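Local coordinates for inosine-uridine preferring nucleoside hydrolase (Gardnerella vaginalis 315-A, PDB 6BA1), which belongs to the nucleoside hydrolase family, an alpha/beta fold with a central mixed beta-sheet, and carries a bound calcium ion, at residues A[46-50]-A[90-94]; A[111-115]-A[138-143]; A[262-268]-A[292-298]. All coordinates share one frame; numbering follows the deposited sequence.

Overall arrangement
The three contacts follow one another along the chain, each closing before the next opens, and none touches another. Contact 1 joins helix 44-57 to the loop after helix 82-88, about 10 Å from the bound calcium ion as measured from Gly92. Contact 2 packs helix 110-121 on helix 134-142, the helices that flank strand 125-129 in the chain; its centre lies 25 Å from that of contact 1. Contact 3 pairs 261-265, an outermost strand of the mixed sheet, with 295-300. Its centre is 32 Å from that of contact 1, on the opposite side of the chain's centre, and 24 Å from that of contact 2. Loop, helix layer and subunit-facing sheet edge are thus fastened separately.

Contact 1 of 3, residues A[46-50]-A[90-94]; sequences QGVRN and DNGIG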
ATOM      1  N   GLN A  46     -22.408 -19.759  17.552  1.00 31.30           N
ATOM      2  CA  GLN A  46     -23.386 -18.712  17.243  1.00 30.88           C
ATOM      3  C   GLN A  46     -23.409 -18.358  15.748  1.00 29.38           C
ATOM      4  O   GLN A  46     -24.479 -18.121  15.190  1.00 29.36           O
ATOM      5  CB  GLN A  46     -23.144 -17.445  18.080  1.00 30.97           C
ATOM      6  CG  GLN A  46     -24.039 -17.306  19.304  1.00 32.65           C
ATOM      7  CD  GLN A  46     -25.495 -17.047  18.944  1.00 33.06           C
ATOM      8  OE1 GLN A  46     -25.797 -16.532  17.866  1.00 31.97           O
ATOM      9  NE2 GLN A  46     -26.403 -17.408  19.841  1.00 34.80           N
ATOM     10  N   GLY A  47     -22.232 -18.338  15.117  1.00 28.30           N
ATOM     11  CA  GLY A  47     -22.103 -18.159  13.666  1.00 27.06           C
ATOM     12  C   GLY A  47     -22.903 -19.182  12.863  1.00 27.39           C
ATOM     13  O   GLY A  47     -23.538 -18.841  11.864  1.00 26.85           O
ATOM     14  N   VAL A  48     -22.877 -20.430  13.324  1.00 28.45           N
ATOM     15  CA  VAL A  48     -23.625 -21.510  12.703  1.00 29.09           C
ATOM     16  C   VAL A  48     -25.141 -21.391  12.954  1.00 29.93           C
ATOM     17  O   VAL A  48     -25.928 -21.548  12.012  1.00 29.85           O
ATOM     18  CB  VAL A  48     -23.089 -22.892  13.149  1.00 30.23           C
ATOM     19  CG1 VAL A  48     -23.986 -24.033  12.660  1.00 31.27           C
ATOM     20  CG2 VAL A  48     -21.654 -23.070  12.658  1.00 29.53           C
ATOM     21  N   ARG A  49     -25.547 -21.120  14.203  1.00 30.89           N
ATOM     22  CA  ARG A  49     -26.978 -20.941  14.525  1.00 31.91           C
ATOM     23  C   ARG A  49     -27.627 -19.881  13.642  1.00 31.03           C
ATOM     24  O   ARG A  49     -28.747 -20.063  13.148  1.00 31.58           O
ATOM     25  CB  ARG A  49     -27.194 -20.537  15.986  1.00 33.04           C
ATOM     26  CG  ARG A  49     -28.665 -20.616  16.421  1.00 34.56           C
ATOM     27  CD  ARG A  49     -29.043 -19.622  17.510  1.00 35.36           C
ATOM     28  NE  ARG A  49     -29.350 -18.267  17.030  1.00 34.50           N
ATOM     29  CZ  ARG A  49     -30.453 -17.895  16.363  1.00 34.68           C
ATOM     30  NH1 ARG A  49     -31.395 -18.768  16.030  1.00 35.60           N
ATOM     31  NH2 ARG A  49     -30.613 -16.633  16.001  1.00 34.07           N
ATOM     32  N   ASN A  50     -26.908 -18.777  13.464  1.00 29.82           N
ATOM     33  CA  ASN A  50     -27.389 -17.640  12.688  1.00 29.10           C
ATOM     34  C   ASN A  50     -27.462 -18.009  11.215  1.00 28.34           C
ATOM     35  O   ASN A  50     -28.483 -17.779  10.562  1.00 28.60           O
ATOM     36  CB  ASN A  50     -26.468 -16.427  12.896  1.00 28.17           C
ATOM     37  CG  ASN A  50     -26.389 -15.996  14.355  1.00 29.07           C
ATOM     38  OD1 ASN A  50     -27.079 -16.549  15.226  1.00 30.44           O
ATOM     39  ND2 ASN A  50     -25.550 -15.013  14.631  1.00 28.48           N
ATOM     40  N   ASP A  90     -25.319  -9.115  20.682  1.00 34.18           N
ATOM     41  CA  ASP A  90     -24.978 -10.294  21.486  1.00 34.70           C
ATOM     42  C   ASP A  90     -25.196 -11.571  20.685  1.00 33.82           C
ATOM     43  O   ASP A  90     -24.296 -12.423  20.598  1.00 33.12           O
ATOM     44  CB  ASP A  90     -25.795 -10.312  22.774  1.00 36.93           C
ATOM     45  CG  ASP A  90     -25.636  -9.029  23.571  1.00 38.07           C
ATOM     46  OD1 ASP A  90     -24.486  -8.656  23.871  1.00 37.68           O
ATOM     47  OD2 ASP A  90     -26.659  -8.387  23.874  1.00 39.48           O
ATOM     48  N   ASN A  91     -26.378 -11.688  20.080  1.00 34.01           N
ATOM     49  CA  ASN A  91     -26.660 -12.771  19.130  1.00 33.18           C
ATOM     50  C   ASN A  91     -25.833 -12.701  17.828  1.00 31.21           C
ATOM     51  O   ASN A  91     -25.692 -13.710  17.143  1.00 30.54           O
ATOM     52  CB  ASN A  91     -28.171 -12.873  18.817  1.00 34.08           C
ATOM     53  CG  ASN A  91     -28.739 -11.624  18.149  1.00 33.88           C
ATOM     54  OD1 ASN A  91     -28.012 -10.702  17.800  1.00 32.96           O
ATOM     55  ND2 ASN A  91     -30.060 -11.599  17.970  1.00 34.92           N
ATOM     56  N   GLY A  92     -25.304 -11.523  17.491  1.00 30.49           N
ATOM     57  CA  GLY A  92     -24.488 -11.315  16.280  1.00 28.82           C
ATOM     58  C   GLY A  92     -25.306 -10.968  15.042  1.00 28.32           C
ATOM     59  O   GLY A  92     -24.819 -11.111  13.918  1.00 27.11           O
ATOM     60  N   ILE A  93     -26.538 -10.498  15.256  1.00 29.43           N
ATOM     61  CA  ILE A  93     -27.532 -10.305  14.193  1.00 29.36           C
ATOM     62  C   ILE A  93     -28.355  -9.031  14.488  1.00 30.53           C
ATOM     63  O   ILE A  93     -29.583  -9.011  14.335  1.00 31.52           O
ATOM     64  CB  ILE A  93     -28.517 -11.510  14.101  1.00 29.99           C
ATOM     65  CG1 ILE A  93     -27.872 -12.851  14.448  1.00 29.72           C
ATOM     66  CG2 ILE A  93     -29.131 -11.614  12.716  1.00 29.47           C
ATOM     67  CD1 ILE A  93     -28.882 -13.985  14.543  1.00 30.72           C
ATOM     68  N   GLY A  94     -27.681  -7.967  14.908  1.00 30.59           N
ATOM     69  CA  GLY A  94     -28.363  -6.874  15.609  1.00 32.17           C
ATOM     70  C   GLY A  94     -28.720  -7.419  16.979  1.00 33.56           C
ATOM     71  O   GLY A  94     -27.863  -7.964  17.662  1.00 33.27           O
TER
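Asn50 of helix 44-57 reaches across to the loop 90-94, where Asn91 forms an Asx turn. This helix belongs to the alpha/beta fold of the nucleoside hydrolases, and the loop follows helix 82-88 in the chain. Asn50 ND2 donates a hydrogen bond to the backbone O of Asn91 at 2.8 Å, with an N-H...O angle of 162°. The acceptor lies close to the plane of the Asn50 amide, while the donor is tilted modestly from the carbonyl plane of Asn91. The same ND2 also bonds to Thr13 O, so a single amide group ties the loop to the chain beside the metal ligand Asp12; a backbone bond between Gly92 and Gly14 adds to this link. Gly92 lies about 10 Å from the calcium ion, so the contact sits near the metal site without Gly92 touching the ion.

Van der Waals packing comes from Ile93, whose side chain crosses that of Asn50 at a slant and lays CG1 and CD1 against its polar amide. CG1 stands beside the backbone N (chi1 -33°), and the nearly straight continuation to CD1 carries the methyl to the helix. There it also meets the guanidinium of Arg49, with NH2 3.5 Å from Ile93 CD1; the charge of Arg49 is paired with Asp100. Phe222 and Met226 of helix 218-237 also touch Ile93, which is thus in contact with both that helix and helix 44-57.

Within the loop, the turn fixes the backbone that presents the Asn91 carbonyl to the helix. Gly92 passes through it with positive phi. The turn is closed by Ile93 N, which donates to Asn91 OD1 at 2.9 Å from above the carbonyl plane of that side-chain amide.

Contact 2 of 3, residues A[111-115]-A[138-143]; sequences VDFII and AALKKA
Two helices of the layer flanking the central beta-sheet meet here, with Val111 and Ile115 of helix 110-121 packed on Ala138 and Ala139 of helix 134-142 and on Ala143, the first residue past its C-terminal end. The segment axes approach to 9.2 Å at a crossing angle of -65°. Small alanines on one side let the branched residues of the other come close to the backbone, and the CA atoms of Val111 and Ala139 are 5.2 Å apart.

Val111 does its touching with CG1. This branch lies opposite the backbone N (chi1 -176°), which sets it over the Ala138-Ala139 peptide, 3.9 Å from Ala139 N. One turn further on, Ile115 spreads over the partner segment: CG1 lies 4.2 Å from Ala139 CB, and CG2 lies 3.8 Å from Ala143 CB. Ile114 CG2 meets the same Ala139 methyl. Ile146 of helix 146-149 touches both Ile115 and Ala139 and continues the apolar seam.

At the margin, Lys142 NZ forms a salt bridge with Asp112 OD1 at 3.1 Å, using the syn lone pair of the carboxylate. The lysine chain crosses Ile115 at about a right angle, with its CD 3.9 Å from Ile115 CD1, and a bend at chi3 then brings the ammonium group to Asp112. The methylenes thus roof the edge of the apolar seam beneath the ion pair. Farther round helix 110-121, Phe113 turns to the sheet, touching Ile33 and Thr36 of strand 31-37 and stacking with Tyr66. Helix 110-121, strand 125-129 and helix 134-142 follow in turn, an alternation of helix and parallel strand as in Rossmann-like alpha/beta folds.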
ATOM      1  N   VAL A 111     -13.158 -27.598   7.306  1.00 31.68           N
ATOM      2  CA  VAL A 111     -11.828 -27.849   6.746  1.00 32.26           C
ATOM      3  C   VAL A 111     -11.935 -28.887   5.618  1.00 33.44           C
ATOM      4  O   VAL A 111     -11.505 -28.634   4.491  1.00 33.12           O
ATOM      5  CB  VAL A 111     -10.834 -28.348   7.830  1.00 33.55           C
ATOM      6  CG1 VAL A 111      -9.434 -28.513   7.250  1.00 34.24           C
ATOM      7  CG2 VAL A 111     -10.823 -27.424   9.053  1.00 32.70           C
ATOM      8  N   ASP A 112     -12.540 -30.037   5.929  1.00 34.92           N
ATOM      9  CA  ASP A 112     -12.696 -31.140   4.965  1.00 36.40           C
ATOM     10  C   ASP A 112     -13.711 -30.848   3.863  1.00 35.55           C
ATOM     11  O   ASP A 112     -13.544 -31.321   2.738  1.00 36.31           O
ATOM     12  CB  ASP A 112     -13.092 -32.442   5.674  1.00 38.43           C
ATOM     13  CG  ASP A 112     -12.016 -32.961   6.609  1.00 39.83           C
ATOM     14  OD1 ASP A 112     -10.812 -32.823   6.302  1.00 40.05           O
ATOM     15  OD2 ASP A 112     -12.397 -33.526   7.658  1.00 40.90           O
ATOM     16  N   PHE A 113     -14.767 -30.099   4.187  1.00 34.20           N
ATOM     17  CA  PHE A 113     -15.764 -29.693   3.190  1.00 33.38           C
ATOM     18  C   PHE A 113     -15.142 -28.849   2.080  1.00 32.34           C
ATOM     19  O   PHE A 113     -15.466 -29.027   0.902  1.00 32.62           O
ATOM     20  CB  PHE A 113     -16.915 -28.922   3.835  1.00 32.22           C
ATOM     21  CG  PHE A 113     -17.864 -28.314   2.838  1.00 31.32           C
ATOM     22  CD1 PHE A 113     -18.522 -29.114   1.902  1.00 32.36           C
ATOM     23  CD2 PHE A 113     -18.083 -26.938   2.815  1.00 29.62           C
ATOM     24  CE1 PHE A 113     -19.393 -28.553   0.978  1.00 31.70           C
ATOM     25  CE2 PHE A 113     -18.955 -26.379   1.890  1.00 29.00           C
ATOM     26  CZ  PHE A 113     -19.608 -27.187   0.972  1.00 30.02           C
ATOM     27  N   ILE A 114     -14.259 -27.930   2.469  1.00 31.30           N
ATOM     28  CA  ILE A 114     -13.531 -27.092   1.517  1.00 30.48           C
ATOM     29  C   ILE A 114     -12.651 -27.967   0.621  1.00 31.99           C
ATOM     30  O   ILE A 114     -12.741 -27.888  -0.606  1.00 32.09           O
ATOM     31  CB  ILE A 114     -12.689 -26.012   2.243  1.00 29.37           C
ATOM     32  CG1 ILE A 114     -13.616 -24.971   2.892  1.00 27.92           C
ATOM     33  CG2 ILE A 114     -11.725 -25.311   1.284  1.00 28.97           C
ATOM     34  CD1 ILE A 114     -12.966 -24.151   3.990  1.00 27.23           C
ATOM     35  N   ILE A 115     -11.836 -28.816   1.244  1.00 33.34           N
ATOM     36  CA  ILE A 115     -10.896 -29.679   0.518  1.00 35.08           C
ATOM     37  C   ILE A 115     -11.656 -30.571  -0.468  1.00 36.27           C
ATOM     38  O   ILE A 115     -11.260 -30.702  -1.628  1.00 36.96           O
ATOM     39  CB  ILE A 115     -10.058 -30.559   1.479  1.00 36.65           C
ATOM     40  CG1 ILE A 115      -9.163 -29.698   2.382  1.00 35.74           C
ATOM     41  CG2 ILE A 115      -9.196 -31.555   0.706  1.00 38.81           C
ATOM     42  CD1 ILE A 115      -8.758 -30.370   3.679  1.00 36.92           C
ATOM     43  N   ALA A 138      -5.866 -23.917   7.627  1.00 30.58           N
ATOM     44  CA  ALA A 138      -5.882 -25.334   7.996  1.00 32.28           C
ATOM     45  C   ALA A 138      -6.149 -26.254   6.793  1.00 32.99           C
ATOM     46  O   ALA A 138      -5.604 -27.359   6.727  1.00 34.79           O
ATOM     47  CB  ALA A 138      -6.905 -25.585   9.093  1.00 32.26           C
ATOM     48  N   ALA A 139      -6.985 -25.797   5.858  1.00 31.78           N
ATOM     49  CA  ALA A 139      -7.265 -26.537   4.623  1.00 32.43           C
ATOM     50  C   ALA A 139      -6.030 -26.636   3.732  1.00 33.34           C
ATOM     51  O   ALA A 139      -5.668 -27.726   3.289  1.00 35.06           O
ATOM     52  CB  ALA A 139      -8.409 -25.892   3.857  1.00 30.97           C
ATOM     53  N   LEU A 140      -5.395 -25.494   3.478  1.00 32.35           N
ATOM     54  CA  LEU A 140      -4.143 -25.437   2.705  1.00 33.26           C
ATOM     55  C   LEU A 140      -2.987 -26.168   3.393  1.00 35.06           C
ATOM     56  O   LEU A 140      -2.137 -26.763   2.727  1.00 36.65           O
ATOM     57  CB  LEU A 140      -3.738 -23.982   2.428  1.00 31.90           C
ATOM     58  CG  LEU A 140      -4.533 -23.299   1.314  1.00 30.71           C
ATOM     59  CD1 LEU A 140      -4.509 -21.791   1.468  1.00 29.17           C
ATOM     60  CD2 LEU A 140      -4.018 -23.719  -0.064  1.00 31.86           C
ATOM     61  N   LYS A 141      -2.954 -26.092   4.721  1.00 34.96           N
ATOM     62  CA  LYS A 141      -2.042 -26.897   5.538  1.00 36.84           C
ATOM     63  C   LYS A 141      -2.244 -28.399   5.242  1.00 38.76           C
ATOM     64  O   LYS A 141      -1.320 -29.057   4.760  1.00 40.59           O
ATOM     65  CB  LYS A 141      -2.246 -26.558   7.030  1.00 36.36           C
ATOM     66  CG  LYS A 141      -1.701 -27.541   8.070  1.00 38.37           C
ATOM     67  CD  LYS A 141      -0.248 -27.332   8.406  1.00 39.51           C
ATOM     68  CE  LYS A 141       0.142 -28.324   9.509  1.00 41.60           C
ATOM     69  NZ  LYS A 141       1.443 -28.016  10.156  1.00 42.68           N
ATOM     70  N   LYS A 142      -3.447 -28.915   5.506  1.00 38.49           N
ATOM     71  CA  LYS A 142      -3.745 -30.346   5.318  1.00 40.43           C
ATOM     72  C   LYS A 142      -3.647 -30.802   3.852  1.00 41.22           C
ATOM     73  O   LYS A 142      -3.148 -31.898   3.580  1.00 43.49           O
ATOM     74  CB  LYS A 142      -5.133 -30.711   5.879  1.00 39.95           C
ATOM     75  CG  LYS A 142      -5.388 -32.220   5.947  1.00 42.25           C
ATOM     76  CD  LYS A 142      -6.820 -32.599   6.282  1.00 41.91           C
ATOM     77  CE  LYS A 142      -6.986 -32.926   7.752  1.00 42.64           C
ATOM     78  NZ  LYS A 142      -8.383 -33.350   8.077  1.00 42.59           N
ATOM     79  N   ALA A 143      -4.130 -29.973   2.927  1.00 39.55           N
ATOM     80  CA  ALA A 143      -4.114 -30.293   1.494  1.00 40.25           C
ATOM     81  C   ALA A 143      -3.609 -29.098   0.674  1.00 39.01           C
ATOM     82  O   ALA A 143      -4.411 -28.300   0.180  1.00 37.29           O
ATOM     83  CB  ALA A 143      -5.501 -30.714   1.036  1.00 39.88           C
TER

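Contact 3 of 3, residues A[262-268]-A[292-298]; sequences TTLPINM and KTMQVAV
Leu264 and Val296 form a hydrogen-bonded antiparallel pair at the edge of the central sheet, with Leu264 N to Val296 O at 2.8 Å and Val296 N to Leu264 O at 3.2 Å. Val298 N to Thr262 O and Ile266 N to Met294 O extend the pairing in either direction. Thr263 faces Ala297, and Pro265 faces Gln295, as non-hydrogen-bonded pairs.

On the Thr263 face, the hydroxyl OG1 donates to Gln295 OE1 at 3.0 Å, approaching from above the amide plane. Pro265 CB rests 3.7 Å from Lys292 CG. On the Leu264 and Val296 side the contacts are apolar: Leu264 CB lies 3.9 Å from Val298 CG2, and Val296 CG2 meets Ile266 CG2 at 3.6 Å. Met268, bent at chi2 and chi3, crosses Val296 at about a right angle and sets its SD 3.8 Å from Val296 CG2.

Beyond the paired strands, Asn267 OD1 receives both Thr293 N and Thr293 OG1, each at 3.1 Å and from the same face of the amide. The Thr293 hydroxyl can join the backbone N in this grip because chi1 (56°) places it between N and the carbonyl carbon. Asn267 ND2 bonds to Val291 O, and Lys292 NZ reaches Leu287 O and Asp289 O.

Further out, strand 191-194 lies along the far side of 295-300. The chemistry is thus divided: backbone bonds hold the strands together, Thr263 OG1 to Gln295 OE1 adds a side-chain bond across them, Asn267 fastens the segment beyond, and the apolar Leu264, Val298 and Ile266 pack on Val298, Leu264 and Thr161 of the second subunit.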
ATOM      1  N   THR A 262     -11.101  -2.309  -9.042  1.00 26.74           N
ATOM      2  CA  THR A 262      -9.821  -2.142  -9.741  1.00 27.71           C
ATOM      3  C   THR A 262      -8.712  -2.645  -8.819  1.00 27.10           C
ATOM      4  O   THR A 262      -8.503  -2.095  -7.738  1.00 26.67           O
ATOM      5  CB  THR A 262      -9.555  -0.669 -10.106  1.00 28.94           C
ATOM      6  OG1 THR A 262     -10.749  -0.082 -10.632  1.00 29.45           O
ATOM      7  CG2 THR A 262      -8.450  -0.562 -11.139  1.00 30.27           C
ATOM      8  N   THR A 263      -8.019  -3.701  -9.245  1.00 27.23           N
ATOM      9  CA  THR A 263      -7.028  -4.362  -8.407  1.00 26.78           C
ATOM     10  C   THR A 263      -5.612  -3.984  -8.790  1.00 27.93           C
ATOM     11  O   THR A 263      -5.357  -3.527  -9.898  1.00 29.14           O
ATOM     12  CB  THR A 263      -7.126  -5.904  -8.468  1.00 26.35           C
ATOM     13  OG1 THR A 263      -6.781  -6.371  -9.774  1.00 27.45           O
ATOM     14  CG2 THR A 263      -8.512  -6.377  -8.129  1.00 25.38           C
ATOM     15  N   LEU A 264      -4.699  -4.226  -7.857  1.00 27.67           N
ATOM     16  CA  LEU A 264      -3.279  -3.994  -8.034  1.00 28.77           C
ATOM     17  C   LEU A 264      -2.577  -5.346  -7.940  1.00 28.83           C
ATOM     18  O   LEU A 264      -2.508  -5.911  -6.853  1.00 27.99           O
ATOM     19  CB  LEU A 264      -2.792  -3.039  -6.933  1.00 28.65           C
ATOM     20  CG  LEU A 264      -1.294  -2.943  -6.602  1.00 29.55           C
ATOM     21  CD1 LEU A 264      -0.454  -2.615  -7.827  1.00 31.22           C
ATOM     22  CD2 LEU A 264      -1.081  -1.899  -5.525  1.00 29.45           C
ATOM     23  N   PRO A 265      -2.086  -5.887  -9.070  1.00 29.99           N
ATOM     24  CA  PRO A 265      -1.330  -7.145  -9.015  1.00 30.39           C
ATOM     25  C   PRO A 265      -0.120  -7.030  -8.097  1.00 30.70           C
ATOM     26  O   PRO A 265       0.707  -6.147  -8.295  1.00 31.70           O
ATOM     27  CB  PRO A 265      -0.894  -7.365 -10.468  1.00 32.02           C
ATOM     28  CG  PRO A 265      -1.953  -6.690 -11.265  1.00 31.93           C
ATOM     29  CD  PRO A 265      -2.366  -5.485 -10.460  1.00 31.05           C
ATOM     30  N   ILE A 266      -0.036  -7.893  -7.089  1.00 29.99           N
ATOM     31  CA  ILE A 266       0.982  -7.758  -6.048  1.00 30.21           C
ATOM     32  C   ILE A 266       1.147  -9.035  -5.223  1.00 29.89           C
ATOM     33  O   ILE A 266       0.188  -9.524  -4.643  1.00 28.70           O
ATOM     34  CB  ILE A 266       0.653  -6.566  -5.109  1.00 29.36           C
ATOM     35  CG1 ILE A 266       1.744  -6.374  -4.044  1.00 29.78           C
ATOM     36  CG2 ILE A 266      -0.718  -6.726  -4.447  1.00 27.78           C
ATOM     37  CD1 ILE A 266       1.548  -5.119  -3.219  1.00 29.34           C
ATOM     38  N   ASN A 267       2.366  -9.562  -5.172  1.00 31.14           N
ATOM     39  CA  ASN A 267       2.690 -10.660  -4.267  1.00 31.14           C
ATOM     40  C   ASN A 267       2.700 -10.128  -2.831  1.00 30.28           C
ATOM     41  O   ASN A 267       3.435  -9.194  -2.522  1.00 30.77           O
ATOM     42  CB  ASN A 267       4.038 -11.292  -4.630  1.00 33.00           C
ATOM     43  CG  ASN A 267       3.980 -12.097  -5.916  1.00 34.02           C
ATOM     44  OD1 ASN A 267       3.406 -13.182  -5.956  1.00 33.80           O
ATOM     45  ND2 ASN A 267       4.588 -11.581  -6.973  1.00 35.32           N
ATOM     46  N   MET A 268       1.881 -10.737  -1.973  1.00 29.19           N
ATOM     47  CA  MET A 268       1.573 -10.221  -0.637  1.00 28.27           C
ATOM     48  C   MET A 268       2.039 -11.132   0.492  1.00 28.57           C
ATOM     49  O   MET A 268       2.427 -12.278   0.278  1.00 29.36           O
ATOM     50  CB  MET A 268       0.066 -10.037  -0.497  1.00 26.81           C
ATOM     51  CG  MET A 268      -0.521  -8.907  -1.319  1.00 26.47           C
ATOM     52  SD  MET A 268      -0.286  -7.300  -0.573  1.00 26.40           S
ATOM     53  CE  MET A 268      -1.146  -7.483   0.982  1.00 25.28           C
ATOM     54  N   LYS A 292       2.357 -12.473 -10.357  1.00 35.91           N
ATOM     55  CA  LYS A 292       1.675 -11.955  -9.169  1.00 33.93           C
ATOM     56  C   LYS A 292       0.583 -12.920  -8.694  1.00 32.74           C
ATOM     57  O   LYS A 292      -0.399 -13.156  -9.404  1.00 32.46           O
ATOM     58  CB  LYS A 292       1.091 -10.567  -9.465  1.00 33.23           C
ATOM     59  CG  LYS A 292       2.101  -9.535  -9.979  1.00 34.55           C
ATOM     60  CD  LYS A 292       3.346  -9.457  -9.093  1.00 35.11           C
ATOM     61  CE  LYS A 292       4.207  -8.244  -9.378  1.00 36.21           C
ATOM     62  NZ  LYS A 292       5.342  -8.186  -8.420  1.00 36.72           N
ATOM     63  N   THR A 293       0.759 -13.476  -7.490  1.00 32.18           N
ATOM     64  CA  THR A 293      -0.112 -14.541  -6.966  1.00 31.41           C
ATOM     65  C   THR A 293      -1.515 -14.042  -6.609  1.00 29.65           C
ATOM     66  O   THR A 293      -2.495 -14.731  -6.887  1.00 29.31           O
ATOM     67  CB  THR A 293       0.497 -15.229  -5.723  1.00 31.52           C
ATOM     68  OG1 THR A 293       0.777 -14.257  -4.697  1.00 30.68           O
ATOM     69  CG2 THR A 293       1.783 -15.981  -6.096  1.00 33.53           C
ATOM     70  N   MET A 294      -1.611 -12.867  -5.989  1.00 28.70           N
ATOM     71  CA  MET A 294      -2.895 -12.277  -5.615  1.00 27.24           C
ATOM     72  C   MET A 294      -3.002 -10.802  -5.988  1.00 27.06           C
ATOM     73  O   MET A 294      -2.028 -10.207  -6.409  1.00 27.99           O
ATOM     74  CB  MET A 294      -3.184 -12.514  -4.125  1.00 26.26           C
ATOM     75  CG  MET A 294      -2.168 -12.015  -3.140  1.00 26.41           C
ATOM     76  SD  MET A 294      -2.603 -12.549  -1.463  1.00 25.54           S
ATOM     77  CE  MET A 294      -3.906 -11.384  -1.050  1.00 24.17           C
ATOM     78  N   GLN A 295      -4.205 -10.250  -5.855  1.00 26.03           N
ATOM     79  CA  GLN A 295      -4.521  -8.893  -6.305  1.00 26.01           C
ATOM     80  C   GLN A 295      -5.287  -8.156  -5.218  1.00 24.89           C
ATOM     81  O   GLN A 295      -6.262  -8.680  -4.709  1.00 24.06           O
ATOM     82  CB  GLN A 295      -5.365  -8.936  -7.584  1.00 26.34           C
ATOM     83  CG  GLN A 295      -4.989 -10.055  -8.546  1.00 27.35           C
ATOM     84  CD  GLN A 295      -5.627  -9.897  -9.912  1.00 28.04           C
ATOM     85  OE1 GLN A 295      -6.757  -9.403 -10.028  1.00 27.44           O
ATOM     86  NE2 GLN A 295      -4.904 -10.312 -10.959  1.00 29.47           N
ATOM     87  N   VAL A 296      -4.837  -6.954  -4.853  1.00 25.06           N
ATOM     88  CA  VAL A 296      -5.501  -6.165  -3.814  1.00 24.27           C
ATOM     89  C   VAL A 296      -6.350  -5.080  -4.455  1.00 24.41           C
ATOM     90  O   VAL A 296      -5.916  -4.406  -5.376  1.00 25.32           O
ATOM     91  CB  VAL A 296      -4.509  -5.523  -2.829  1.00 24.52           C
ATOM     92  CG1 VAL A 296      -5.260  -4.771  -1.734  1.00 23.87           C
ATOM     93  CG2 VAL A 296      -3.597  -6.589  -2.223  1.00 24.63           C
ATOM     94  N   ALA A 297      -7.559  -4.923  -3.938  1.00 23.66           N
ATOM     95  CA  ALA A 297      -8.514  -3.977  -4.468  1.00 23.88           C
ATOM     96  C   ALA A 297      -8.157  -2.611  -3.952  1.00 24.34           C
ATOM     97  O   ALA A 297      -7.953  -2.444  -2.750  1.00 23.98           O
ATOM     98  CB  ALA A 297      -9.919  -4.347  -4.020  1.00 23.09           C
ATOM     99  N   VAL A 298      -8.074  -1.647  -4.865  1.00 25.32           N
ATOM    100  CA  VAL A 298      -7.760  -0.253  -4.525  1.00 26.08           C
ATOM    101  C   VAL A 298      -8.835   0.747  -4.964  1.00 26.65           C
ATOM    102  O   VAL A 298      -9.071   1.742  -4.267  1.00 27.01           O
ATOM    103  CB  VAL A 298      -6.406   0.179  -5.116  1.00 27.21           C
ATOM    104  CG1 VAL A 298      -5.930   1.455  -4.435  1.00 27.95           C
ATOM    105  CG2 VAL A 298      -5.363  -0.931  -4.966  1.00 26.92           C
TER